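Local coordinates for protein macrolide 2'-phosphotransferase MphH (Brachybacterium faecium, PDB 5UXD) that binds the macrolide antibiotic azithromycin and, as a macrolide 2'-phosphotransferase, probably inactivates such drugs by transferring a phosphate group to them, at residues A122-H133 and A244-G253. Sequence-based numbering, arbitrary orientation.
Sequences ARSLGSVVAQLH and ALQAYAEGGG
The Tyr248 side chain leaves its helix with CG trans to N (chi1 -177°), while His133 keeps CG beside its own N; these torsions bring the phenol hydroxyl to the edge of the imidazole. The two residues lie on a close pair of helices running in roughly the same direction in the helical part of this aminoglycoside phosphotransferase-type, kinase-like fold. The axes of 122-133 and 244-250 approach to 7.1 Å and cross at -34°, a closeness explained by small residues on both helices. Gly126 faces the partner backbone bare, and Tyr248 CA lies 3.4 Å from Gly126 O in a C-H...O contact. One helical turn earlier, Ala244 CA makes a like contact with Ala122 O. Separately, Ala247 CB rests 3.6 Å from Arg123 O.

As a knob, the Tyr248 side chain enters a hole formed by Gly126, Val129, Ala130 and His133. Val129 CG1 meets Tyr248 CE1 at 3.7 Å, Ala130 N lies at the ring edge, and Gly253 CA covers one face over the centre. That glycine follows Gly252, whose positive phi marks the C-prime residue of a Schellman motif ending the helix, so the cap itself flanks the ring. At the exposed border, a water links Ser127 OG to Ala247 O.

The buried His133 also hydrogen-bonds through NE2 to Asp228 OD2, which would hold the imidazole's rotation and probably polarise it. The two ring planes stand at 89°, and His133 ND1 and Tyr248 OH share a 2.6 Å hydrogen bond in the imidazole plane, in which either could be the donor.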
loop_
_atom_site.group_PDB
_atom_site.type_symbol
_atom_site.label_atom_id
_atom_site.label_comp_id
_atom_site.label_asym_id
_atom_site.label_seq_id
_atom_site.Cartn_x
_atom_site.Cartn_y
_atom_site.Cartn_z
ATOM N N ALA A 122 -6.532 16.361 2.370
ATOM C CA ALA A 122 -5.782 16.681 1.156
ATOM C C ALA A 122 -4.433 17.307 1.497
ATOM O O ALA A 122 -3.395 16.893 0.960
ATOM C CB ALA A 122 -6.603 17.615 0.255
ATOM N N ARG A 123 -4.419 18.295 2.405
ATOM C CA ARG A 123 -3.132 18.904 2.751
ATOM C C ARG A 123 -2.238 17.947 3.528
ATOM O O ARG A 123 -1.015 17.941 3.332
ATOM C CB ARG A 123 -3.326 20.199 3.550
ATOM C CG ARG A 123 -3.982 21.294 2.753
ATOM C CD ARG A 123 -4.143 22.569 3.548
ATOM N NE ARG A 123 -5.499 22.684 4.066
ATOM C CZ ARG A 123 -5.819 22.582 5.350
ATOM N NH1 ARG A 123 -4.874 22.388 6.265
ATOM N NH2 ARG A 123 -7.081 22.707 5.725
ATOM N N SER A 124 -2.814 17.126 4.409
ATOM C CA SER A 124 -2.013 16.154 5.141
ATOM C C SER A 124 -1.384 15.141 4.195
ATOM O O SER A 124 -0.190 14.835 4.298
ATOM C CB SER A 124 -2.887 15.460 6.190
ATOM O OG SER A 124 -2.170 14.442 6.855
ATOM N N LEU A 125 -2.170 14.631 3.247
ATOM C CA LEU A 125 -1.659 13.656 2.287
ATOM C C LEU A 125 -0.530 14.240 1.443
ATOM O O LEU A 125 0.529 13.620 1.285
ATOM C CB LEU A 125 -2.794 13.155 1.394
ATOM C CG LEU A 125 -2.295 12.198 0.306
ATOM C CD1 LEU A 125 -1.816 10.903 0.947
ATOM C CD2 LEU A 125 -3.378 11.906 -0.717
ATOM N N GLY A 126 -0.730 15.433 0.891
ATOM C CA GLY A 126 0.322 16.032 0.076
ATOM C C GLY A 126 1.603 16.252 0.859
ATOM O O GLY A 126 2.704 16.104 0.320
ATOM N N SER A 127 1.477 16.601 2.146
ATOM C CA SER A 127 2.654 16.804 2.985
ATOM C C SER A 127 3.380 15.489 3.251
ATOM O O SER A 127 4.615 15.424 3.166
ATOM C CB SER A 127 2.252 17.469 4.305
ATOM O OG SER A 127 1.832 18.809 4.101
ATOM N N VAL A 128 2.635 14.433 3.585
ATOM C CA VAL A 128 3.302 13.157 3.853
ATOM C C VAL A 128 3.977 12.638 2.591
ATOM O O VAL A 128 5.129 12.179 2.625
ATOM C CB VAL A 128 2.300 12.133 4.430
ATOM C CG1 VAL A 128 2.889 10.721 4.413
ATOM C CG2 VAL A 128 1.911 12.523 5.843
ATOM N N VAL A 129 3.320 12.771 1.435
ATOM C CA VAL A 129 3.872 12.189 0.218
ATOM C C VAL A 129 5.137 12.941 -0.193
ATOM O O VAL A 129 6.121 12.332 -0.634
ATOM C CB VAL A 129 2.799 12.159 -0.889
ATOM C CG1 VAL A 129 3.375 11.661 -2.203
ATOM C CG2 VAL A 129 1.631 11.262 -0.457
ATOM N N ALA A 130 5.160 14.262 0.007
ATOM C CA ALA A 130 6.374 15.018 -0.306
ATOM C C ALA A 130 7.539 14.583 0.579
ATOM O O ALA A 130 8.683 14.484 0.110
ATOM C CB ALA A 130 6.122 16.519 -0.165
ATOM N N GLN A 131 7.268 14.320 1.866
ATOM C CA GLN A 131 8.317 13.842 2.765
ATOM C C GLN A 131 8.800 12.460 2.351
ATOM O O GLN A 131 10.010 12.195 2.341
ATOM C CB GLN A 131 7.816 13.810 4.216
ATOM C CG GLN A 131 8.445 14.865 5.112
ATOM C CD GLN A 131 8.489 14.458 6.586
ATOM O OE1 GLN A 131 7.607 13.756 7.077
ATOM N NE2 GLN A 131 9.522 14.908 7.292
ATOM N N LEU A 132 7.871 11.567 2.008
ATOM C CA LEU A 132 8.260 10.242 1.536
ATOM C C LEU A 132 9.083 10.341 0.256
ATOM O O LEU A 132 10.111 9.669 0.108
ATOM C CB LEU A 132 7.015 9.384 1.311
ATOM C CG LEU A 132 7.301 7.994 0.740
ATOM C CD1 LEU A 132 8.067 7.135 1.732
ATOM C CD2 LEU A 132 6.043 7.289 0.265
ATOM N N HIS A 133 8.643 11.182 -0.683
ATOM C CA HIS A 133 9.308 11.276 -1.974
ATOM C C HIS A 133 10.644 11.996 -1.895
ATOM O O HIS A 133 11.423 11.926 -2.852
ATOM C CB HIS A 133 8.380 11.966 -2.971
ATOM C CG HIS A 133 7.206 11.123 -3.366
ATOM N ND1 HIS A 133 6.353 11.461 -4.395
ATOM C CD2 HIS A 133 6.755 9.941 -2.874
ATOM C CE1 HIS A 133 5.430 10.525 -4.521
ATOM N NE2 HIS A 133 5.650 9.593 -3.607
ATOM N N ALA A 244 -4.152 19.065 -2.520
ATOM C CA ALA A 244 -3.122 18.060 -2.262
ATOM C C ALA A 244 -1.859 18.329 -3.069
ATOM O O ALA A 244 -0.746 18.207 -2.546
ATOM C CB ALA A 244 -3.661 16.666 -2.586
ATOM N N LEU A 245 -2.016 18.677 -4.349
ATOM C CA LEU A 245 -0.870 19.010 -5.189
ATOM C C LEU A 245 -0.111 20.227 -4.670
ATOM O O LEU A 245 1.121 20.292 -4.784
ATOM C CB LEU A 245 -1.343 19.261 -6.619
ATOM C CG LEU A 245 -1.733 18.041 -7.438
ATOM C CD1 LEU A 245 -2.284 18.515 -8.798
ATOM C CD2 LEU A 245 -0.512 17.154 -7.631
ATOM N N GLN A 246 -0.827 21.231 -4.156
ATOM C CA GLN A 246 -0.158 22.418 -3.626
ATOM C C GLN A 246 0.678 22.074 -2.398
ATOM O O GLN A 246 1.838 22.491 -2.284
ATOM C CB GLN A 246 -1.198 23.493 -3.288
ATOM C CG GLN A 246 -0.665 24.639 -2.450
ATOM C CD GLN A 246 0.108 25.631 -3.293
ATOM O OE1 GLN A 246 -0.093 25.705 -4.505
ATOM N NE2 GLN A 246 0.993 26.403 -2.658
ATOM N N ALA A 247 0.111 21.294 -1.472
ATOM C CA ALA A 247 0.875 20.839 -0.315
ATOM C C ALA A 247 2.047 19.952 -0.738
ATOM O O ALA A 247 3.140 20.041 -0.164
ATOM C CB ALA A 247 -0.053 20.102 0.666
ATOM N N TYR A 248 1.852 19.118 -1.764
ATOM C CA TYR A 248 2.948 18.300 -2.286
ATOM C C TYR A 248 4.106 19.173 -2.771
ATOM O O TYR A 248 5.273 18.934 -2.432
ATOM C CB TYR A 248 2.420 17.418 -3.423
ATOM C CG TYR A 248 3.404 16.448 -4.024
ATOM C CD1 TYR A 248 4.054 15.503 -3.233
ATOM C CD2 TYR A 248 3.660 16.454 -5.388
ATOM C CE1 TYR A 248 4.949 14.596 -3.789
ATOM C CE2 TYR A 248 4.543 15.563 -5.955
ATOM C CZ TYR A 248 5.184 14.631 -5.154
ATOM O OH TYR A 248 6.055 13.734 -5.723
ATOM N N ALA A 249 3.806 20.178 -3.589
ATOM C CA ALA A 249 4.865 21.063 -4.084
ATOM C C ALA A 249 5.477 21.878 -2.952
ATOM O O ALA A 249 6.695 22.098 -2.921
ATOM C CB ALA A 249 4.305 21.977 -5.171
ATOM N N GLU A 250 4.659 22.310 -1.997
ATOM C CA GLU A 250 5.194 23.037 -0.852
ATOM C C GLU A 250 6.214 22.202 -0.082
ATOM O O GLU A 250 7.156 22.753 0.493
ATOM C CB GLU A 250 4.052 23.493 0.058
ATOM C CG GLU A 250 3.284 24.691 -0.492
ATOM C CD GLU A 250 2.032 25.042 0.309
ATOM O OE1 GLU A 250 1.713 24.332 1.287
ATOM O OE2 GLU A 250 1.364 26.032 -0.052
ATOM N N GLY A 251 6.065 20.881 -0.083
ATOM C CA GLY A 251 7.020 20.001 0.562
ATOM C C GLY A 251 8.214 19.580 -0.269
ATOM O O GLY A 251 9.017 18.759 0.191
ATOM N N GLY A 252 8.372 20.122 -1.480
ATOM C CA GLY A 252 9.450 19.724 -2.358
ATOM C C GLY A 252 9.051 18.762 -3.460
ATOM O O GLY A 252 9.907 18.400 -4.276
ATOM N N GLY A 253 7.788 18.330 -3.493
ATOM C CA GLY A 253 7.315 17.494 -4.584
ATOM C C GLY A 253 7.319 18.234 -5.908
ATOM O O GLY A 253 7.155 19.454 -5.963
HETATM O O HOH W 1 3.276 20.587 2.471
#